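Local coordinates for PTS-dependent dihydroxyacetone kinase operon regulatory protein (Escherichia coli, PDB 4LRZ) that activates transcription of the dhaKLM operon and represses its own gene, forming complexes with the kinase subunits DhaK and ADP-loaded DhaL, at residues F[112-116]-F[134-140]. Coordinates in Å, arbitrary orientation, origin at the centre of the assembly. Numbering follows the deposited sequence.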
loop_
_atom_site.group_PDB
_atom_site.type_symbol
_atom_site.label_atom_id
_atom_site.label_comp_id
_atom_site.label_asym_id
_atom_site.label_seq_id
_atom_site.Cartn_x
_atom_site.Cartn_y
_atom_site.Cartn_z
ATOM N N ILE F 112 22.191 22.115 15.231
ATOM C CA ILE F 112 23.598 21.648 15.210
ATOM C C ILE F 112 24.312 22.074 13.924
ATOM O O ILE F 112 25.455 22.543 13.943
ATOM C CB ILE F 112 23.710 20.116 15.389
ATOM C CG1 ILE F 112 22.909 19.660 16.609
ATOM C CG2 ILE F 112 25.169 19.685 15.441
ATOM C CD1 ILE F 112 22.934 18.169 16.866
ATOM N N ILE F 113 23.652 21.932 12.788
ATOM C CA ILE F 113 24.364 22.202 11.543
ATOM C C ILE F 113 23.809 23.425 10.822
ATOM O O ILE F 113 24.259 23.749 9.729
ATOM C CB ILE F 113 24.456 20.933 10.578
ATOM C CG1 ILE F 113 23.062 20.531 10.022
ATOM C CG2 ILE F 113 25.239 19.768 11.255
ATOM C CD1 ILE F 113 23.117 19.536 8.913
ATOM N N GLY F 114 22.810 24.069 11.421
ATOM C CA GLY F 114 22.201 25.213 10.781
ATOM C C GLY F 114 21.196 24.839 9.691
ATOM O O GLY F 114 20.960 23.672 9.428
ATOM N N THR F 115 20.609 25.864 9.096
ATOM C CA THR F 115 19.652 25.747 8.037
ATOM C C THR F 115 20.196 24.860 6.940
ATOM O O THR F 115 21.274 25.157 6.360
ATOM C CB THR F 115 19.402 27.122 7.399
ATOM O OG1 THR F 115 19.204 28.091 8.430
ATOM C CG2 THR F 115 18.189 27.084 6.445
ATOM N N CYS F 116 19.410 23.812 6.656
ATOM C CA CYS F 116 19.740 22.737 5.742
ATOM C C CYS F 116 18.508 21.874 5.522
ATOM O O CYS F 116 17.789 21.548 6.467
ATOM C CB CYS F 116 20.876 21.864 6.319
ATOM S SG CYS F 116 21.529 20.688 5.130
ATOM N N GLN F 134 22.463 29.604 0.888
ATOM C CA GLN F 134 21.215 29.449 1.682
ATOM C C GLN F 134 21.517 28.700 2.982
ATOM O O GLN F 134 20.765 28.822 3.950
ATOM C CB GLN F 134 20.119 28.653 0.938
ATOM C CG GLN F 134 19.655 29.242 -0.379
ATOM C CD GLN F 134 18.687 28.298 -1.119
ATOM O OE1 GLN F 134 18.952 27.104 -1.242
ATOM N NE2 GLN F 134 17.570 28.828 -1.592
ATOM N N HIS F 135 22.578 27.885 2.984
ATOM C CA HIS F 135 22.977 27.160 4.182
ATOM C C HIS F 135 23.547 28.161 5.222
ATOM O O HIS F 135 24.281 29.083 4.869
ATOM C CB HIS F 135 23.998 26.065 3.863
ATOM C CG HIS F 135 23.422 24.901 3.095
ATOM N ND1 HIS F 135 23.791 24.604 1.801
ATOM C CD2 HIS F 135 22.514 23.959 3.448
ATOM C CE1 HIS F 135 23.097 23.566 1.375
ATOM N NE2 HIS F 135 22.334 23.144 2.365
ATOM N N PHE F 136 23.218 27.979 6.497
ATOM C CA PHE F 136 23.748 28.892 7.524
ATOM C C PHE F 136 25.271 28.773 7.658
ATOM O O PHE F 136 25.994 29.769 7.629
ATOM C CB PHE F 136 23.055 28.641 8.851
ATOM C CG PHE F 136 23.399 29.651 9.925
ATOM C CD1 PHE F 136 22.745 30.900 9.970
ATOM C CD2 PHE F 136 24.361 29.357 10.904
ATOM C CE1 PHE F 136 23.038 31.831 10.967
ATOM C CE2 PHE F 136 24.651 30.296 11.918
ATOM C CZ PHE F 136 23.995 31.528 11.934
ATOM N N LYS F 137 25.742 27.543 7.784
ATOM C CA LYS F 137 27.152 27.210 7.957
ATOM C C LYS F 137 27.895 27.284 6.658
ATOM O O LYS F 137 27.499 26.632 5.693
ATOM C CB LYS F 137 27.279 25.777 8.479
ATOM C CG LYS F 137 26.667 25.574 9.826
ATOM C CD LYS F 137 27.343 26.432 10.850
ATOM C CE LYS F 137 27.278 25.797 12.220
ATOM N NZ LYS F 137 28.199 26.471 13.200
ATOM N N GLN F 138 28.999 28.037 6.655
ATOM C CA GLN F 138 29.853 28.210 5.467
ATOM C C GLN F 138 30.432 26.908 4.928
ATOM O O GLN F 138 30.730 26.810 3.733
ATOM C CB GLN F 138 31.013 29.178 5.747
ATOM C CG GLN F 138 30.627 30.653 5.614
ATOM C CD GLN F 138 31.592 31.622 6.351
ATOM O OE1 GLN F 138 32.763 31.300 6.630
ATOM N NE2 GLN F 138 31.087 32.819 6.660
ATOM N N VAL F 139 30.615 25.927 5.805
ATOM C CA VAL F 139 31.190 24.649 5.397
ATOM C C VAL F 139 30.291 23.957 4.353
ATOM O O VAL F 139 30.787 23.231 3.482
ATOM C CB VAL F 139 31.516 23.761 6.641
ATOM C CG1 VAL F 139 31.578 22.289 6.278
ATOM C CG2 VAL F 139 32.837 24.215 7.243
ATOM N N LEU F 140 28.993 24.255 4.394
ATOM C CA LEU F 140 28.026 23.654 3.471
ATOM C C LEU F 140 27.798 24.410 2.163
ATOM O O LEU F 140 26.999 23.961 1.338
ATOM C CB LEU F 140 26.686 23.396 4.182
ATOM C CG LEU F 140 26.762 22.427 5.379
ATOM C CD1 LEU F 140 25.381 22.172 5.972
ATOM C CD2 LEU F 140 27.452 21.083 5.027
HETATM O O HOH W 1 23.762 25.202 7.514
#
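Within the GAF domain of the DhaR sensor region, the turn between helices 110-113 and 117-124 packs against the loop joining strands 128-131 and 143-151. Helix 110-113 ends at Ile-113, whose carbonyl O lies 3.0 Å from Lys-137 CG. Lys-137 thus lends its aliphatic stem, while its NZ is held by the carbonyls of Lys-28 and Thr-31. Gly-114 leaves the helix with positive phi and brings its CA to 4.0 Å from Phe-136 CB; a side chain here would collide with that CB. The CA-to-CB bond of Thr-115 is directed toward the loop, and this small branched residue suits the place: OG1 hydrogen-bonds to Ser-19 of helix 14-26, and methyl CG2 lies 4.0 Å from Gln-134 O. The same helix packs against Phe-136 through Cys-23 and Asn-24. The Thr-115 carbonyl receives a weak hydrogen bond from Phe-136 N and sits at the edge of the His-135 ring. Cys-116, at the N-cap of helix 117-124, offers a small sulfur: SG lies 4.2 Å from Leu-140 CD1 and, obliquely, 3.8 Å from His-135 NE2. Water 1 lies 2.7 Å from both Ile-113 O and Thr-115 O, donating to each, and accepts from Lys-137 N at 3.1 Å.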